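Local coordinates for Sodium/sialic acid symporter SiaT (Proteus mirabilis, PDB 5NV9), which couples the sodium gradient to uptake of the sialic acid N-acetylneuraminic acid across the bacterial inner membrane, two sodium ions entering with each sugar, at residues 123-128 / 414-418; 128-132 / 253-257; 210-215 / 293-297. One frame throughout, in Å; residues are numbered along the deposited sequence.

Contact 1: 123-128 / 414-418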
ATOM      1  N   PHE A 123     -17.607   7.014   8.775  1.00 21.33           N
ATOM      2  CA  PHE A 123     -17.616   6.897   7.340  1.00 21.94           C
ATOM      3  C   PHE A 123     -16.192   6.540   6.884  1.00 23.86           C
ATOM      4  O   PHE A 123     -16.021   5.608   6.074  1.00 24.44           O
ATOM      5  CB  PHE A 123     -18.107   8.126   6.619  1.00 20.60           C
ATOM      6  CG  PHE A 123     -17.762   8.150   5.156  1.00 19.10           C
ATOM      7  CD1 PHE A 123     -18.503   7.437   4.241  1.00 20.39           C
ATOM      8  CD2 PHE A 123     -16.690   8.903   4.698  1.00 20.01           C
ATOM      9  CE1 PHE A 123     -18.190   7.458   2.898  1.00 20.96           C
ATOM     10  CE2 PHE A 123     -16.310   8.897   3.358  1.00 19.78           C
ATOM     11  CZ  PHE A 123     -17.089   8.198   2.447  1.00 21.41           C
ATOM     12  N   ALA A 124     -15.199   7.240   7.421  1.00 23.71           N
ATOM     13  CA  ALA A 124     -13.798   7.032   7.022  1.00 24.20           C
ATOM     14  C   ALA A 124     -13.241   5.670   7.434  1.00 24.73           C
ATOM     15  O   ALA A 124     -12.555   5.047   6.650  1.00 24.18           O
ATOM     16  CB  ALA A 124     -12.893   8.182   7.527  1.00 23.81           C
ATOM     17  N   SER A 125     -13.526   5.250   8.678  1.00 22.76           N
ATOM     18  CA  SER A 125     -13.088   3.999   9.216  1.00 21.96           C
ATOM     19  C   SER A 125     -13.666   2.771   8.451  1.00 22.95           C
ATOM     20  O   SER A 125     -12.935   1.830   8.111  1.00 21.08           O
ATOM     21  CB  SER A 125     -13.509   3.937  10.680  1.00 23.81           C
ATOM     22  OG  SER A 125     -12.960   2.826  11.308  1.00 27.92           O
ATOM     23  N   LEU A 126     -14.970   2.784   8.167  1.00 22.44           N
ATOM     24  CA  LEU A 126     -15.615   1.734   7.393  1.00 23.47           C
ATOM     25  C   LEU A 126     -15.084   1.709   5.958  1.00 23.80           C
ATOM     26  O   LEU A 126     -14.861   0.621   5.394  1.00 27.70           O
ATOM     27  CB  LEU A 126     -17.139   1.905   7.421  1.00 27.02           C
ATOM     28  CG  LEU A 126     -17.737   1.729   8.814  1.00 30.90           C
ATOM     29  CD1 LEU A 126     -19.150   2.236   8.842  1.00 33.17           C
ATOM     30  CD2 LEU A 126     -17.714   0.272   9.279  1.00 34.64           C
ATOM     31  N   SER A 127     -14.817   2.865   5.361  1.00 24.33           N
ATOM     32  CA  SER A 127     -14.265   2.890   4.015  0.79 25.52           C
ATOM     33  C   SER A 127     -12.825   2.285   4.012  1.00 26.01           C
ATOM     34  O   SER A 127     -12.454   1.555   3.089  1.00 23.54           O
ATOM     35  CB  SER A 127     -14.202   4.303   3.464  0.79 27.05           C
ATOM     36  OG  SER A 127     -15.486   4.848   3.256  0.79 28.85           O
ATOM     37  N   PHE A 128     -12.032   2.607   5.046  1.00 24.51           N
ATOM     38  CA  PHE A 128     -10.703   2.066   5.194  1.00 23.81           C
ATOM     39  C   PHE A 128     -10.769   0.561   5.297  1.00 23.70           C
ATOM     40  O   PHE A 128     -10.091  -0.141   4.543  1.00 26.56           O
ATOM     41  CB  PHE A 128      -9.881   2.660   6.368  1.00 23.70           C
ATOM     42  CG  PHE A 128      -8.584   1.943   6.585  1.00 22.54           C
ATOM     43  CD1 PHE A 128      -7.440   2.298   5.874  1.00 21.80           C
ATOM     44  CD2 PHE A 128      -8.527   0.843   7.408  1.00 22.80           C
ATOM     45  CE1 PHE A 128      -6.263   1.588   6.016  1.00 22.71           C
ATOM     46  CE2 PHE A 128      -7.333   0.114   7.547  1.00 24.52           C
ATOM     47  CZ  PHE A 128      -6.198   0.502   6.878  1.00 23.27           C
HETATM   48  N   MSE A 414     -14.283   5.495  -2.390  1.00 28.20           N
HETATM   49  CA  MSE A 414     -14.417   6.186  -1.078  1.00 30.18           C
HETATM   50  C   MSE A 414     -13.111   6.741  -0.531  1.00 31.51           C
HETATM   51  O   MSE A 414     -13.155   7.595   0.372  1.00 36.74           O
HETATM   52  CB  MSE A 414     -15.103   5.389   0.027  1.00 32.12           C
HETATM   53  CG  MSE A 414     -16.387   4.692  -0.424  1.00 34.30           C
HETATM   54 SE   MSE A 414     -17.766   6.048  -0.734  1.00 42.88          SE
HETATM   55  CE  MSE A 414     -17.863   5.953  -2.723  1.00 32.88           C
ATOM     56  N   GLY A 415     -11.968   6.370  -1.117  1.00 29.33           N
ATOM     57  CA  GLY A 415     -10.685   6.943  -0.755  1.00 29.25           C
ATOM     58  C   GLY A 415     -10.559   8.439  -0.942  1.00 29.53           C
ATOM     59  O   GLY A 415      -9.952   9.142  -0.103  1.00 28.38           O
ATOM     60  N   GLY A 416     -11.126   8.936  -2.027  1.00 26.31           N
ATOM     61  CA  GLY A 416     -11.187  10.358  -2.275  1.00 25.95           C
ATOM     62  C   GLY A 416     -11.905  11.104  -1.148  1.00 26.11           C
ATOM     63  O   GLY A 416     -11.325  11.992  -0.506  1.00 26.89           O
ATOM     64  N   PRO A 417     -13.169  10.749  -0.880  1.00 27.97           N
ATOM     65  CA  PRO A 417     -13.912  11.456   0.197  1.00 26.69           C
ATOM     66  C   PRO A 417     -13.208  11.320   1.563  1.00 27.33           C
ATOM     67  O   PRO A 417     -13.161  12.267   2.333  1.00 23.74           O
ATOM     68  CB  PRO A 417     -15.298  10.783   0.169  1.00 26.55           C
ATOM     69  CG  PRO A 417     -15.430  10.176  -1.189  1.00 27.83           C
ATOM     70  CD  PRO A 417     -14.025   9.806  -1.610  1.00 29.03           C
HETATM   71  N   MSE A 418     -12.624  10.148   1.875  1.00 28.36           N
HETATM   72  CA  MSE A 418     -11.949  10.004   3.165  1.00 27.34           C
HETATM   73  C   MSE A 418     -10.810  11.013   3.288  1.00 24.19           C
HETATM   74  O   MSE A 418     -10.603  11.673   4.348  1.00 23.65           O
HETATM   75  CB  MSE A 418     -11.559   8.529   3.235  1.00 29.97           C
HETATM   76  CG  MSE A 418     -10.694   8.124   4.416  1.00 34.95           C
HETATM   77 SE   MSE A 418     -10.094   6.243   4.168  1.00 41.41          SE
HETATM   78  CE  MSE A 418     -11.451   5.803   2.812  1.00 32.01           C
TER
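A Met-aromatic contact within the membrane part of this LeuT-fold symporter joins Phe123, on helix 118-151, to Met414, a selenomethionine of segment 414-418. The selenium comes to the edge of the ring, with SE of Met414 3.9 Å from CZ of Phe123 and the line to the ring centroid 80° off the normal. The ring gets there because its CG stands anti to the backbone nitrogen (chi1 164°). Its rim also meets Pro417: CE2 of Phe123 lies 3.8 Å from CB of Pro417.

Ser127, from the same helix as Phe123, is modelled in two conformers, and what follows holds for one of them. In that conformer OG of Ser127 approaches one face of the Phe123 ring near its rim and donates to O of Phe123 at 3.0 Å, from the face of the carbonyl plane opposite to the amide N of Ser127. The second conformer makes this bond less certain. The same OG packs 3.3 Å from CB of Met414.

Met418, also a selenomethionine, fills the remaining interface. Its chain runs extended through chi1 and chi2 and bends at chi3, laying CG against the methyl of Ala124 (CB to CG 3.8 Å) and SE beside O of Ala124 at 3.7 Å. Ile444 of helix 433-452 touches both Phe123 and Met414, and Tyr109 touches both Ala124 and Met418.

No hydrogen bond crosses between the segments. They are therefore joined here through the methionine side chains (selenomethionine in this crystal), a ring edge and aliphatic carbon, a contact that rests on close apolar packing and not on directional bonds.

Contact 2: 128-132 / 253-257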
ATOM      1  N   PHE A 128     -12.032   2.607   5.046  1.00 24.51           N
ATOM      2  CA  PHE A 128     -10.703   2.066   5.194  1.00 23.81           C
ATOM      3  C   PHE A 128     -10.769   0.561   5.297  1.00 23.70           C
ATOM      4  O   PHE A 128     -10.091  -0.141   4.543  1.00 26.56           O
ATOM      5  CB  PHE A 128      -9.881   2.660   6.368  1.00 23.70           C
ATOM      6  CG  PHE A 128      -8.584   1.943   6.585  1.00 22.54           C
ATOM      7  CD1 PHE A 128      -7.440   2.298   5.874  1.00 21.80           C
ATOM      8  CD2 PHE A 128      -8.527   0.843   7.408  1.00 22.80           C
ATOM      9  CE1 PHE A 128      -6.263   1.588   6.016  1.00 22.71           C
ATOM     10  CE2 PHE A 128      -7.333   0.114   7.547  1.00 24.52           C
ATOM     11  CZ  PHE A 128      -6.198   0.502   6.878  1.00 23.27           C
HETATM   12  N   MSE A 129     -11.545   0.074   6.255  1.00 24.88           N
HETATM   13  CA  MSE A 129     -11.594  -1.354   6.571  1.00 24.63           C
HETATM   14  C   MSE A 129     -12.029  -2.149   5.348  1.00 26.34           C
HETATM   15  O   MSE A 129     -11.406  -3.149   4.998  1.00 24.92           O
HETATM   16  CB  MSE A 129     -12.488  -1.574   7.758  1.00 22.91           C
HETATM   17  CG  MSE A 129     -11.795  -1.067   8.984  1.00 24.85           C
HETATM   18 SE   MSE A 129     -12.808  -1.642  10.578  1.00 34.45          SE
HETATM   19  CE  MSE A 129     -14.198  -0.259  10.461  1.00 28.73           C
ATOM     20  N   LEU A 130     -13.077  -1.698   4.671  1.00 23.68           N
ATOM     21  CA  LEU A 130     -13.532  -2.361   3.447  1.00 25.78           C
ATOM     22  C   LEU A 130     -12.533  -2.253   2.312  1.00 24.18           C
ATOM     23  O   LEU A 130     -12.360  -3.217   1.601  1.00 26.65           O
ATOM     24  CB  LEU A 130     -14.889  -1.823   2.994  1.00 27.40           C
ATOM     25  CG  LEU A 130     -16.010  -2.135   3.981  1.00 33.75           C
ATOM     26  CD1 LEU A 130     -17.263  -1.328   3.651  1.00 37.60           C
ATOM     27  CD2 LEU A 130     -16.284  -3.635   4.011  1.00 35.23           C
ATOM     28  N   PHE A 131     -11.868  -1.117   2.141  1.00 23.88           N
ATOM     29  CA  PHE A 131     -10.895  -0.991   1.066  1.00 24.40           C
ATOM     30  C   PHE A 131      -9.749  -1.992   1.277  1.00 25.32           C
ATOM     31  O   PHE A 131      -9.340  -2.721   0.351  1.00 26.35           O
ATOM     32  CB  PHE A 131     -10.311   0.414   0.893  1.00 25.52           C
ATOM     33  CG  PHE A 131      -9.327   0.486  -0.251  1.00 28.82           C
ATOM     34  CD1 PHE A 131      -9.774   0.425  -1.572  1.00 33.29           C
ATOM     35  CD2 PHE A 131      -7.927   0.479  -0.027  1.00 32.68           C
ATOM     36  CE1 PHE A 131      -8.856   0.431  -2.647  1.00 37.34           C
ATOM     37  CE2 PHE A 131      -7.005   0.474  -1.092  1.00 32.97           C
ATOM     38  CZ  PHE A 131      -7.464   0.453  -2.399  1.00 35.63           C
ATOM     39  N   HIS A 132      -9.272  -2.074   2.503  1.00 21.69           N
ATOM     40  CA  HIS A 132      -8.143  -2.953   2.811  1.00 21.87           C
ATOM     41  C   HIS A 132      -8.426  -4.443   2.809  1.00 23.44           C
ATOM     42  O   HIS A 132      -7.509  -5.242   2.511  1.00 23.99           O
ATOM     43  CB  HIS A 132      -7.423  -2.466   4.061  1.00 22.73           C
ATOM     44  CG  HIS A 132      -6.538  -1.320   3.742  1.00 20.94           C
ATOM     45  ND1 HIS A 132      -5.175  -1.449   3.649  1.00 20.87           N
ATOM     46  CD2 HIS A 132      -6.837  -0.098   3.276  1.00 21.58           C
ATOM     47  CE1 HIS A 132      -4.655  -0.318   3.234  1.00 22.20           C
ATOM     48  NE2 HIS A 132      -5.642   0.530   3.013  1.00 24.45           N
ATOM     49  N   ALA A 253      -4.460   9.830   5.310  1.00 21.11           N
ATOM     50  CA  ALA A 253      -5.828   9.372   5.539  1.00 19.49           C
ATOM     51  C   ALA A 253      -5.924   7.874   5.617  1.00 20.68           C
ATOM     52  O   ALA A 253      -7.012   7.391   5.785  1.00 23.19           O
ATOM     53  CB  ALA A 253      -6.756   9.907   4.437  1.00 17.73           C
ATOM     54  N   SER A 254      -4.794   7.152   5.551  1.00 20.12           N
ATOM     55  CA  SER A 254      -4.793   5.706   5.450  1.00 22.45           C
ATOM     56  C   SER A 254      -4.117   5.130   6.692  1.00 21.83           C
ATOM     57  O   SER A 254      -2.951   5.414   6.955  1.00 21.16           O
ATOM     58  CB  SER A 254      -4.076   5.291   4.175  1.00 25.94           C
ATOM     59  OG  SER A 254      -4.301   3.933   3.916  1.00 35.75           O
ATOM     60  N   GLN A 255      -4.872   4.347   7.454  1.00 20.27           N
ATOM     61  CA  GLN A 255      -4.422   3.840   8.735  1.00 20.24           C
ATOM     62  C   GLN A 255      -3.150   2.999   8.672  1.00 20.27           C
ATOM     63  O   GLN A 255      -2.391   2.988   9.646  1.00 18.73           O
ATOM     64  CB  GLN A 255      -5.560   3.050   9.387  1.00 21.36           C
ATOM     65  CG  GLN A 255      -5.176   2.346  10.707  1.00 21.46           C
ATOM     66  CD  GLN A 255      -4.861   3.272  11.884  1.00 23.92           C
ATOM     67  OE1 GLN A 255      -4.914   4.511  11.777  1.00 26.80           O
ATOM     68  NE2 GLN A 255      -4.429   2.672  12.992  1.00 23.39           N
ATOM     69  N   ASP A 256      -2.926   2.250   7.576  1.00 19.61           N
ATOM     70  CA  ASP A 256      -1.717   1.379   7.498  1.00 21.23           C
ATOM     71  C   ASP A 256      -0.399   2.188   7.563  1.00 21.84           C
ATOM     72  O   ASP A 256       0.569   1.732   8.162  1.00 28.20           O
ATOM     73  CB  ASP A 256      -1.760   0.414   6.294  1.00 21.49           C
ATOM     74  CG  ASP A 256      -1.878   1.128   4.952  1.00 25.37           C
ATOM     75  OD1 ASP A 256      -2.462   2.280   4.836  1.00 24.11           O
ATOM     76  OD2 ASP A 256      -1.396   0.491   3.983  1.00 30.42           O
ATOM     77  N   VAL A 257      -0.382   3.392   6.985  1.00 21.42           N
ATOM     78  CA  VAL A 257       0.767   4.269   7.073  1.00 20.13           C
ATOM     79  C   VAL A 257       0.755   5.151   8.355  1.00 21.71           C
ATOM     80  O   VAL A 257       1.733   5.198   9.127  1.00 20.51           O
ATOM     81  CB  VAL A 257       0.890   5.078   5.791  1.00 17.78           C
ATOM     82  CG1 VAL A 257       1.904   6.212   5.968  1.00 18.18           C
ATOM     83  CG2 VAL A 257       1.358   4.169   4.668  1.00 18.06           C
TER
HETATM   84  O   HOH W   1      -5.742   3.426   1.938  1.00 38.19           O
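OG of Ser254 donates to OD1 of Asp256 at 2.6 Å, a bond made at the N-terminal end of the short helix 255-258 of this LeuT-fold transporter. It also accepts from a water 2.5 Å from OG of Ser254, a distance unusually short and therefore doubtful in detail. The same water lies at the edge of the His132 ring, in its plane, 3.1 Å from NE2 of His132, and so bridges to helix 118-151. Ser254 occupies the N-cap position, yet its hydroxyl makes no capping bond. With OG anti to the backbone nitrogen (chi1 -168°), it serves Asp256 instead, and it meets OD1 nearly along the C-O axis.

No direct hydrogen bond joins the segments. OD2 of Asp256 comes to the edge of the His132 ring, 3.4 Å from CE1 of His132, with ring and carboxylate planes 69° apart. The carboxylate would be expected to polarise the imidazole, although its OD1 remains 4.1 Å from NE2 of His132. The other ring nitrogen, ND1, is hydrogen-bonded to OG of Ser347 of helix 328-361, which helps fix the ring's rotation. These residues lie close to the substrate and sodium sites: the side chain of His132 is about 4 Å from that of substrate-binding Arg135, and that of Asp256 about 4 Å from that of Ser346, a sodium ligand.

Beside this polar cluster, the Phe128 ring stacks with that of His132, whose CB lies over one face, offset toward the rim, while OG of Ser254 sits at its edge. The Gln255 amide leads away to Ser353 and to the backbone of Thr106 and Ala108. Over the opposite face of Phe128, likewise toward the rim, Gln255 makes a CH-pi contact: its CB lies 3.7 Å from the Phe128 centroid and 14° off the normal.

Contact 3: 210-215 / 293-297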
ATOM      1  N   GLU A 210      23.870  -0.302 -23.501  1.00 26.77           N
ATOM      2  CA  GLU A 210      22.888  -0.690 -24.506  1.00 28.05           C
ATOM      3  C   GLU A 210      21.416  -0.657 -23.984  1.00 26.60           C
ATOM      4  O   GLU A 210      20.526  -0.278 -24.709  1.00 24.10           O
ATOM      5  CB  GLU A 210      23.295  -2.028 -25.089  1.00 28.21           C
ATOM      6  CG  GLU A 210      22.416  -2.594 -26.179  1.00 31.00           C
ATOM      7  CD  GLU A 210      22.370  -1.709 -27.417  1.00 38.40           C
ATOM      8  OE1 GLU A 210      23.166  -0.747 -27.577  1.00 47.51           O
ATOM      9  OE2 GLU A 210      21.508  -1.969 -28.252  1.00 38.72           O
ATOM     10  N   ILE A 211      21.160  -1.024 -22.733  1.00 26.66           N
ATOM     11  CA  ILE A 211      19.841  -0.868 -22.178  1.00 25.73           C
ATOM     12  C   ILE A 211      19.384   0.597 -22.189  1.00 25.45           C
ATOM     13  O   ILE A 211      18.272   0.879 -22.642  1.00 30.40           O
ATOM     14  CB  ILE A 211      19.774  -1.423 -20.748  1.00 26.89           C
ATOM     15  CG1 ILE A 211      19.804  -2.942 -20.809  1.00 25.37           C
ATOM     16  CG2 ILE A 211      18.489  -0.934 -20.044  1.00 24.46           C
ATOM     17  CD1 ILE A 211      20.116  -3.626 -19.480  1.00 28.55           C
ATOM     18  N   PHE A 212      20.256   1.516 -21.769  1.00 23.76           N
ATOM     19  CA  PHE A 212      19.980   2.932 -21.796  1.00 26.76           C
ATOM     20  C   PHE A 212      19.615   3.487 -23.186  1.00 25.14           C
ATOM     21  O   PHE A 212      18.582   4.182 -23.336  1.00 21.11           O
ATOM     22  CB  PHE A 212      21.142   3.771 -21.215  1.00 28.04           C
ATOM     23  CG  PHE A 212      20.858   5.253 -21.215  1.00 31.65           C
ATOM     24  CD1 PHE A 212      20.086   5.836 -20.205  1.00 32.78           C
ATOM     25  CD2 PHE A 212      21.360   6.067 -22.213  1.00 32.22           C
ATOM     26  CE1 PHE A 212      19.806   7.186 -20.207  1.00 32.90           C
ATOM     27  CE2 PHE A 212      21.101   7.424 -22.212  1.00 32.38           C
ATOM     28  CZ  PHE A 212      20.314   7.986 -21.219  1.00 34.05           C
ATOM     29  N   THR A 213      20.494   3.216 -24.134  1.00 26.01           N
ATOM     30  CA  THR A 213      20.461   3.771 -25.495  1.00 28.92           C
ATOM     31  C   THR A 213      19.282   3.280 -26.261  1.00 26.13           C
ATOM     32  O   THR A 213      18.577   4.100 -26.889  1.00 23.98           O
ATOM     33  CB  THR A 213      21.748   3.409 -26.257  1.00 33.32           C
ATOM     34  OG1 THR A 213      22.751   4.283 -25.788  1.00 39.40           O
ATOM     35  CG2 THR A 213      21.635   3.625 -27.758  1.00 36.60           C
ATOM     36  N   THR A 214      19.050   1.965 -26.195  1.00 25.06           N
ATOM     37  CA  THR A 214      17.894   1.386 -26.858  1.00 26.97           C
ATOM     38  C   THR A 214      16.583   1.965 -26.284  1.00 25.85           C
ATOM     39  O   THR A 214      15.640   2.342 -27.038  1.00 21.24           O
ATOM     40  CB  THR A 214      17.832  -0.121 -26.679  1.00 28.83           C
ATOM     41  OG1 THR A 214      19.027  -0.709 -27.158  1.00 25.98           O
ATOM     42  CG2 THR A 214      16.632  -0.705 -27.433  1.00 29.84           C
ATOM     43  N   THR A 215      16.522   2.047 -24.956  1.00 25.17           N
ATOM     44  CA  THR A 215      15.354   2.598 -24.322  1.00 24.10           C
ATOM     45  C   THR A 215      15.129   4.037 -24.711  1.00 25.04           C
ATOM     46  O   THR A 215      13.992   4.421 -24.980  1.00 24.93           O
ATOM     47  CB  THR A 215      15.387   2.438 -22.772  1.00 24.40           C
ATOM     48  OG1 THR A 215      15.451   1.066 -22.442  1.00 20.26           O
ATOM     49  CG2 THR A 215      14.164   2.962 -22.175  1.00 23.01           C
ATOM     50  N   SER A 293      12.484  -1.803 -18.509  1.00 18.31           N
ATOM     51  CA  SER A 293      13.289  -1.390 -19.633  1.00 19.04           C
ATOM     52  C   SER A 293      14.383  -2.399 -20.035  1.00 20.62           C
ATOM     53  O   SER A 293      14.611  -2.684 -21.238  1.00 17.93           O
ATOM     54  CB  SER A 293      13.890  -0.020 -19.300  1.00 17.95           C
ATOM     55  OG  SER A 293      12.855   0.928 -19.157  1.00 19.58           O
ATOM     56  N   ALA A 294      15.063  -2.936 -19.024  1.00 19.30           N
ATOM     57  CA  ALA A 294      16.048  -4.021 -19.243  1.00 19.43           C
ATOM     58  C   ALA A 294      15.471  -5.229 -19.886  1.00 21.10           C
ATOM     59  O   ALA A 294      16.095  -5.777 -20.802  1.00 24.34           O
ATOM     60  CB  ALA A 294      16.775  -4.395 -17.964  1.00 20.26           C
ATOM     61  N   LEU A 295      14.284  -5.661 -19.441  1.00 22.86           N
ATOM     62  CA  LEU A 295      13.681  -6.866 -19.972  1.00 21.22           C
ATOM     63  C   LEU A 295      13.248  -6.688 -21.392  1.00 24.22           C
ATOM     64  O   LEU A 295      13.245  -7.661 -22.148  1.00 23.06           O
ATOM     65  CB  LEU A 295      12.466  -7.302 -19.157  1.00 22.34           C
ATOM     66  CG  LEU A 295      12.767  -7.908 -17.770  1.00 23.88           C
ATOM     67  CD1 LEU A 295      11.537  -8.100 -16.979  1.00 24.60           C
ATOM     68  CD2 LEU A 295      13.501  -9.212 -17.854  1.00 23.26           C
ATOM     69  N   PHE A 296      12.783  -5.463 -21.703  1.00 25.38           N
ATOM     70  CA  PHE A 296      12.392  -5.077 -23.033  1.00 26.34           C
ATOM     71  C   PHE A 296      13.578  -5.231 -23.990  1.00 27.80           C
ATOM     72  O   PHE A 296      13.436  -5.827 -25.074  1.00 26.06           O
ATOM     73  CB  PHE A 296      11.877  -3.644 -23.028  1.00 28.59           C
ATOM     74  CG  PHE A 296      11.873  -3.020 -24.363  1.00 26.16           C
ATOM     75  CD1 PHE A 296      10.941  -3.384 -25.279  1.00 27.34           C
ATOM     76  CD2 PHE A 296      12.809  -2.080 -24.680  1.00 29.55           C
ATOM     77  CE1 PHE A 296      10.925  -2.835 -26.548  1.00 31.61           C
ATOM     78  CE2 PHE A 296      12.815  -1.525 -25.954  1.00 33.70           C
ATOM     79  CZ  PHE A 296      11.881  -1.907 -26.890  1.00 31.28           C
ATOM     80  N   VAL A 297      14.737  -4.679 -23.601  1.00 28.35           N
ATOM     81  CA  VAL A 297      15.959  -4.844 -24.391  1.00 26.43           C
ATOM     82  C   VAL A 297      16.367  -6.310 -24.482  1.00 25.70           C
ATOM     83  O   VAL A 297      16.692  -6.799 -25.560  1.00 27.60           O
ATOM     84  CB  VAL A 297      17.085  -3.968 -23.900  1.00 24.71           C
ATOM     85  CG1 VAL A 297      18.316  -4.166 -24.761  1.00 24.84           C
ATOM     86  CG2 VAL A 297      16.650  -2.522 -23.947  1.00 24.03           C
TER
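Val297 packs into the side of helix 207-217 with its CG2 methyl, which lies 3.8 Å from CB of Thr214 and also approaches CG2 of that residue and the carbonyl oxygen of Ile211. Next to it, the tip of Ile211 rests on Ala294, with CD1 3.7 Å from CB of Ala294. Thr215 completes this first shell: its OG1 is 3.7 Å from CB of Ser293, a packing contact. At the other margin CG2 of Thr214 comes obliquely to the Phe296 ring, 4.2 Å from CE2.

Both threonines are held by their own helix. OG1 of Thr214 donates to O of Glu210 at 2.9 Å and OG1 of Thr215 to O of Ile211 at 2.8 Å; each carbonyl also takes the amide N of the same threonine, from the opposite face of its plane. In Thr214, OG1 is anti to the carbonyl carbon (chi1 -57°), which puts the hydroxyl back over the preceding turn and presents CG2 to Val297 and Phe296. On the other helix the hydroxyl of Ser293 is bonded to NE1 of Trp76, and Lys220 makes a cation-pi contact with the Phe296 ring.

The axes of segments 210-215 and 293-297 approach to 9.2 Å and cross at 87°, so the helices meet over a compact patch. This is plain packing on the periplasmic side, away from the substrate and sodium sites: helix 207-217 lies across the end of helix 267-301, with Cys201 and Ile200 of helix 155-203 touching Ile211 and Ala294, and Ala71 of helix 61-73 against Ser293.

Overall arrangement
From the N terminus, helix 118-151 comes first and supplies one side of both contact 1 and contact 2, which share Phe128. Segment 210-215 follows on the periplasmic side. The chain then returns to 253-257, closing the loop of contact 2, and only afterwards reaches 293-297 to close contact 3, so these two loops cross. Contact 1 closes last, at 414-418, and its long loop encloses both. Contacts 1 and 2, with centres 8 Å apart, join helices 415-427 and 255-258 to helix 118-151. They also touch directly, SE of Met418 packing on O of Ala253. Contact 3 lies about 37 Å from contact 2 between centres, joining periplasmic helix 207-217 to helix 267-301.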